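Local coordinates for membrane lipoprotein TpN32 (Treponema pallidum, PDB 1XS5) that binds L-methionine as a periplasmic-type lipoprotein of the NlpA family and probably delivers it for uptake into the cell, at residues A[81-86]-A[171-176]; A[57-62]-A[194-199]. All coordinates share one frame; numbering follows the deposited sequence.

Contact 1 (A[81-86]-A[171-176]). With MET (methionine), chain B.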
# COMPACT_ATOMS: atom_id res chain seq x y z
N HIS A 81 0.05 8.74 -4.67
CA HIS A 81 0.60 9.09 -3.38
C HIS A 81 1.54 8.01 -2.87
O HIS A 81 1.59 6.94 -3.45
CB HIS A 81 -0.53 9.31 -2.37
CG HIS A 81 -1.21 8.05 -1.88
ND1 HIS A 81 -2.40 7.59 -2.41
CD2 HIS A 81 -0.89 7.19 -0.88
CE1 HIS A 81 -2.79 6.51 -1.74
NE2 HIS A 81 -1.90 6.25 -0.81
N VAL A 82 2.29 8.33 -1.81
CA VAL A 82 3.23 7.41 -1.17
C VAL A 82 2.78 7.24 0.29
O VAL A 82 2.32 8.20 0.90
CB VAL A 82 4.72 7.93 -1.20
CG1 VAL A 82 5.20 8.08 -2.66
CG2 VAL A 82 4.84 9.27 -0.45
N GLU A 83 2.85 6.01 0.82
CA GLU A 83 2.43 5.72 2.21
C GLU A 83 3.65 4.99 2.78
O GLU A 83 3.78 3.77 2.58
CB GLU A 83 1.32 4.67 2.18
CG GLU A 83 -0.04 5.05 2.42
CD GLU A 83 -0.97 3.88 2.04
OE1 GLU A 83 -0.82 2.76 2.58
OE2 GLU A 83 -1.83 4.09 1.18
N PRO A 84 4.55 5.69 3.49
CA PRO A 84 5.72 4.98 4.02
C PRO A 84 5.40 3.80 4.92
O PRO A 84 4.51 3.85 5.80
CB PRO A 84 6.50 6.07 4.77
CG PRO A 84 6.03 7.38 4.12
CD PRO A 84 4.53 7.10 3.93
N LEU A 85 6.13 2.73 4.65
CA LEU A 85 6.02 1.49 5.44
C LEU A 85 6.95 1.66 6.65
O LEU A 85 8.09 2.15 6.50
CB LEU A 85 6.53 0.32 4.61
CG LEU A 85 6.44 -1.05 5.27
CD1 LEU A 85 4.95 -1.42 5.38
CD2 LEU A 85 7.15 -2.06 4.40
N ALA A 86 6.49 1.25 7.84
CA ALA A 86 7.31 1.37 9.04
C ALA A 86 7.19 0.16 9.97
O ALA A 86 6.21 -0.58 9.90
CB ALA A 86 6.86 2.63 9.84
N ASN A 171 1.61 -1.84 6.72
CA ASN A 171 1.33 -0.90 5.62
C ASN A 171 0.69 0.38 6.18
O ASN A 171 -0.17 0.30 7.08
CB ASN A 171 0.31 -1.44 4.62
CG ASN A 171 0.73 -2.78 4.02
OD1 ASN A 171 0.63 -3.80 4.69
ND2 ASN A 171 1.22 -2.76 2.79
N GLY A 172 1.00 1.50 5.56
CA GLY A 172 0.46 2.77 6.04
C GLY A 172 -1.05 2.80 6.15
O GLY A 172 -1.58 3.27 7.15
N ASN A 173 -1.78 2.28 5.15
CA ASN A 173 -3.23 2.37 5.25
C ASN A 173 -3.75 1.67 6.51
O ASN A 173 -4.58 2.22 7.29
CB ASN A 173 -3.92 1.80 3.97
CG ASN A 173 -3.74 0.31 3.82
OD1 ASN A 173 -2.63 -0.20 3.65
ND2 ASN A 173 -4.86 -0.42 3.86
N TYR A 174 -3.24 0.47 6.77
CA TYR A 174 -3.72 -0.26 7.94
C TYR A 174 -3.23 0.31 9.25
O TYR A 174 -3.93 0.23 10.28
CB TYR A 174 -3.33 -1.75 7.84
CG TYR A 174 -4.12 -2.44 6.78
CD1 TYR A 174 -5.50 -2.39 6.79
CD2 TYR A 174 -3.49 -3.18 5.77
CE1 TYR A 174 -6.26 -3.05 5.84
CE2 TYR A 174 -4.25 -3.85 4.80
CZ TYR A 174 -5.63 -3.78 4.85
OH TYR A 174 -6.43 -4.43 3.92
N ALA A 175 -2.02 0.89 9.23
CA ALA A 175 -1.44 1.50 10.44
C ALA A 175 -2.32 2.73 10.81
O ALA A 175 -2.76 2.88 11.95
CB ALA A 175 0.02 1.97 10.15
N ILE A 176 -2.57 3.59 9.82
CA ILE A 176 -3.35 4.81 10.05
C ILE A 176 -4.75 4.47 10.57
O ILE A 176 -5.29 5.12 11.47
CB ILE A 176 -3.44 5.62 8.73
CG1 ILE A 176 -2.06 6.21 8.39
CG2 ILE A 176 -4.47 6.70 8.87
CD1 ILE A 176 -2.02 6.59 6.88
N MET B . -1.56 1.17 0.56
CA MET B . -0.59 0.01 0.52
C MET B . 0.88 0.44 0.71
O MET B . 1.60 -0.20 1.52
CB MET B . -0.71 -0.74 -0.82
CG MET B . 0.02 -2.07 -0.79
SD MET B . -0.03 -2.99 -2.34
CE MET B . -1.73 -3.70 -2.18
OXT MET B . 1.30 1.41 0.05
O HOH W 1 2.86 1.31 3.61

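Contact 2 (A[57-62]-A[194-199]). With MET (methionine), chain B.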
# COMPACT_ATOMS: atom_id res chain seq x y z
N PHE A 57 -5.77 1.04 -4.88
CA PHE A 57 -5.38 0.47 -3.57
C PHE A 57 -3.96 -0.10 -3.49
O PHE A 57 -3.53 -0.44 -2.40
CB PHE A 57 -6.31 -0.70 -3.21
CG PHE A 57 -5.95 -1.99 -3.92
CD1 PHE A 57 -6.29 -2.19 -5.26
CD2 PHE A 57 -5.27 -3.01 -3.24
CE1 PHE A 57 -5.97 -3.41 -5.91
CE2 PHE A 57 -4.95 -4.21 -3.87
CZ PHE A 57 -5.31 -4.42 -5.21
N GLN A 58 -3.24 -0.17 -4.61
CA GLN A 58 -1.96 -0.85 -4.61
C GLN A 58 -0.83 -0.05 -5.24
O GLN A 58 -1.07 1.02 -5.82
CB GLN A 58 -2.11 -2.15 -5.42
CG GLN A 58 -2.19 -1.88 -6.98
CD GLN A 58 -2.83 -3.01 -7.81
OE1 GLN A 58 -2.38 -4.14 -7.81
NE2 GLN A 58 -3.88 -2.69 -8.51
N HIS A 59 0.39 -0.60 -5.15
CA HIS A 59 1.54 0.02 -5.80
C HIS A 59 1.93 -0.85 -7.03
O HIS A 59 1.37 -1.94 -7.23
CB HIS A 59 2.71 0.18 -4.80
CG HIS A 59 2.97 -1.02 -3.95
ND1 HIS A 59 3.32 -2.25 -4.45
CD2 HIS A 59 2.99 -1.16 -2.60
CE1 HIS A 59 3.56 -3.09 -3.46
NE2 HIS A 59 3.37 -2.44 -2.33
N VAL A 60 2.85 -0.39 -7.88
CA VAL A 60 3.19 -1.16 -9.06
C VAL A 60 3.75 -2.58 -8.85
O VAL A 60 3.39 -3.50 -9.59
CB VAL A 60 4.10 -0.33 -10.04
CG1 VAL A 60 4.50 -1.19 -11.23
CG2 VAL A 60 3.31 0.88 -10.58
N PRO A 61 4.66 -2.78 -7.86
CA PRO A 61 5.17 -4.13 -7.64
C PRO A 61 4.02 -5.11 -7.31
O PRO A 61 4.05 -6.26 -7.72
CB PRO A 61 6.14 -3.96 -6.44
CG PRO A 61 6.75 -2.61 -6.72
CD PRO A 61 5.50 -1.78 -7.15
N HIS A 62 3.01 -4.65 -6.59
CA HIS A 62 1.88 -5.51 -6.27
C HIS A 62 1.09 -5.87 -7.54
O HIS A 62 0.72 -7.01 -7.73
CB HIS A 62 0.98 -4.84 -5.23
CG HIS A 62 -0.17 -5.70 -4.80
ND1 HIS A 62 -1.37 -5.72 -5.47
CD2 HIS A 62 -0.27 -6.62 -3.81
CE1 HIS A 62 -2.16 -6.62 -4.91
NE2 HIS A 62 -1.51 -7.18 -3.90
N SER A 194 9.13 5.97 -2.27
CA SER A 194 8.62 6.47 -3.54
C SER A 194 8.46 5.36 -4.60
O SER A 194 7.59 5.47 -5.48
CB SER A 194 9.51 7.61 -4.08
OG SER A 194 10.64 7.04 -4.73
N ALA A 195 9.26 4.30 -4.53
CA ALA A 195 9.13 3.18 -5.48
C ALA A 195 7.77 2.43 -5.29
O ALA A 195 7.26 1.74 -6.18
CB ALA A 195 10.27 2.20 -5.27
N TYR A 196 7.20 2.58 -4.10
CA TYR A 196 5.96 1.92 -3.77
C TYR A 196 4.77 2.86 -3.78
O TYR A 196 3.80 2.65 -3.06
CB TYR A 196 6.15 1.20 -2.43
CG TYR A 196 7.09 0.01 -2.57
CD1 TYR A 196 6.62 -1.22 -3.06
CD2 TYR A 196 8.46 0.12 -2.26
CE1 TYR A 196 7.48 -2.31 -3.22
CE2 TYR A 196 9.32 -0.97 -2.43
CZ TYR A 196 8.82 -2.18 -2.91
OH TYR A 196 9.65 -3.28 -3.04
N ALA A 197 4.86 3.90 -4.62
CA ALA A 197 3.76 4.85 -4.79
C ALA A 197 2.50 4.07 -5.22
O ALA A 197 2.57 3.12 -6.03
CB ALA A 197 4.12 5.90 -5.89
N ASN A 198 1.36 4.47 -4.67
CA ASN A 198 0.07 3.84 -4.96
C ASN A 198 -0.45 4.46 -6.24
O ASN A 198 -0.37 5.68 -6.44
CB ASN A 198 -0.90 4.08 -3.81
CG ASN A 198 -0.62 3.14 -2.61
OD1 ASN A 198 -1.55 2.69 -1.94
ND2 ASN A 198 0.68 2.84 -2.35
N VAL A 199 -1.01 3.62 -7.09
CA VAL A 199 -1.42 4.04 -8.42
C VAL A 199 -2.88 3.74 -8.76
O VAL A 199 -3.52 2.86 -8.15
CB VAL A 199 -0.60 3.29 -9.50
CG1 VAL A 199 0.84 3.84 -9.56
CG2 VAL A 199 -0.53 1.80 -9.14
N MET B . -1.56 1.17 0.56
CA MET B . -0.59 0.01 0.52
C MET B . 0.88 0.44 0.71
O MET B . 1.60 -0.20 1.52
CB MET B . -0.71 -0.74 -0.82
CG MET B . 0.02 -2.07 -0.79
SD MET B . -0.03 -2.99 -2.34
CE MET B . -1.73 -3.70 -2.18
OXT MET B . 1.30 1.41 0.05
O HOH W 2 -4.67 0.41 -7.51
O HOH W 3 4.67 2.00 -7.22

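Contact 1 (A[81-86]-A[171-176])
The methionine pocket of this periplasmic binding protein is closed on one side where E83, just past the end of strand 74-82, meets the start of helix 172-177. The E83 side chain, extended beyond CG, brings its carboxylate between the ligand and N173. Its OE1 accepts from the methionine amino nitrogen N at 2.7 Å and, through a weak, bent bond of 2.8 Å, from the backbone N of N173 in the first turn of the helix. Closeness to that helix start would favour a negative carboxylate, to match the ligand's ammonium group. N171, at the N-cap position, sends no capping bond into the helix; instead its ND2 donates nearly straight (171°) to methionine O at 2.9 Å. Methionine O also accepts a hydrogen bond from water 1, which donates to E83 O as well and accepts from G172 N, tying both backbones to the ligand. L85, its CG anti to the backbone N (chi1 -178°), lays CD1 against N171 N at 3.6 Å. L85 also packs on helix 110-122, R115 of that helix reaches the ligand carboxylate, and N173 ND2 is hydrogen-bonded to S11 OG, just before helix 14-26.

Contact 2 (A[57-62]-A[194-199])
Y196 turns the edge of its ring onto one face of the H59 imidazole, with CD1 over the ring centre, in an edge-to-face pair whose planes stand 75° apart and whose centroids are 4.8 Å apart. The two side chains run alongside each other in the same direction. Against the opposite face of H59, offset toward the rim, lies the ligand sulfur, with methionine SD 3.4 Å from H59 NE2, so the imidazole is sandwiched between Y196 and the ligand. Its rotation is fixed at both nitrogens: ND1 accepts from H62 N at 3.2 Å, an N-cap bond at the start of helix 60-70, and NE2 bonds to N112 OD1. P61 CG adds an apolar contact with Y196 CE1 at 3.6 Å.

The segments join neighbouring strands 54-59 and 198-203 of the six-stranded mixed sheet, and V199 N donates to Q58 O at 2.9 Å. At the start of strand 198-203, N198 grips both ends of the ligand's amino acid group: OD1 accepts from methionine N, and ND2 donates to OXT at 2.9 Å (168°); H14 NE2 is a further partner of OD1. At the other end of the ligand, the thioether methyl CE is centred over one face of H62 and also touches the F57 ring. With CG anti to its backbone N (chi1 -177°), H62 sets its ring against this methyl, and its ND1 donates to Q58 OE1 at 3.0 Å, with the oxygen in the ring plane. Away from the ligand, the V60 and V199 side chains cross at about a right angle, CG2 of V60 against CG1 of V199, while water 3 links V60 N to A195 O and A197 O.

Overall arrangement
Contacts 1 and 2 are both buried and share one bound methionine; both hold its amino and carboxylate groups, and only contact 2, of the two, also encloses the thioether. Contact 1 is small and polar, built on a carboxylate, an amide and a water. Contact 2 covers nearly twice the area and adds aromatic and apolar surfaces; among its touching residues A195 is exposed. Strands 74-82 and 198-203 are neighbours in the six-stranded sheet, and H81 O lies 2.8 Å from N198 N, a probable hydrogen bond. Contact 1 also brings in helix 172-177, which follows a strand of the five-stranded sheet, whereas contact 2 joins neighbouring strands of the six-stranded sheet and the start of helix 60-70.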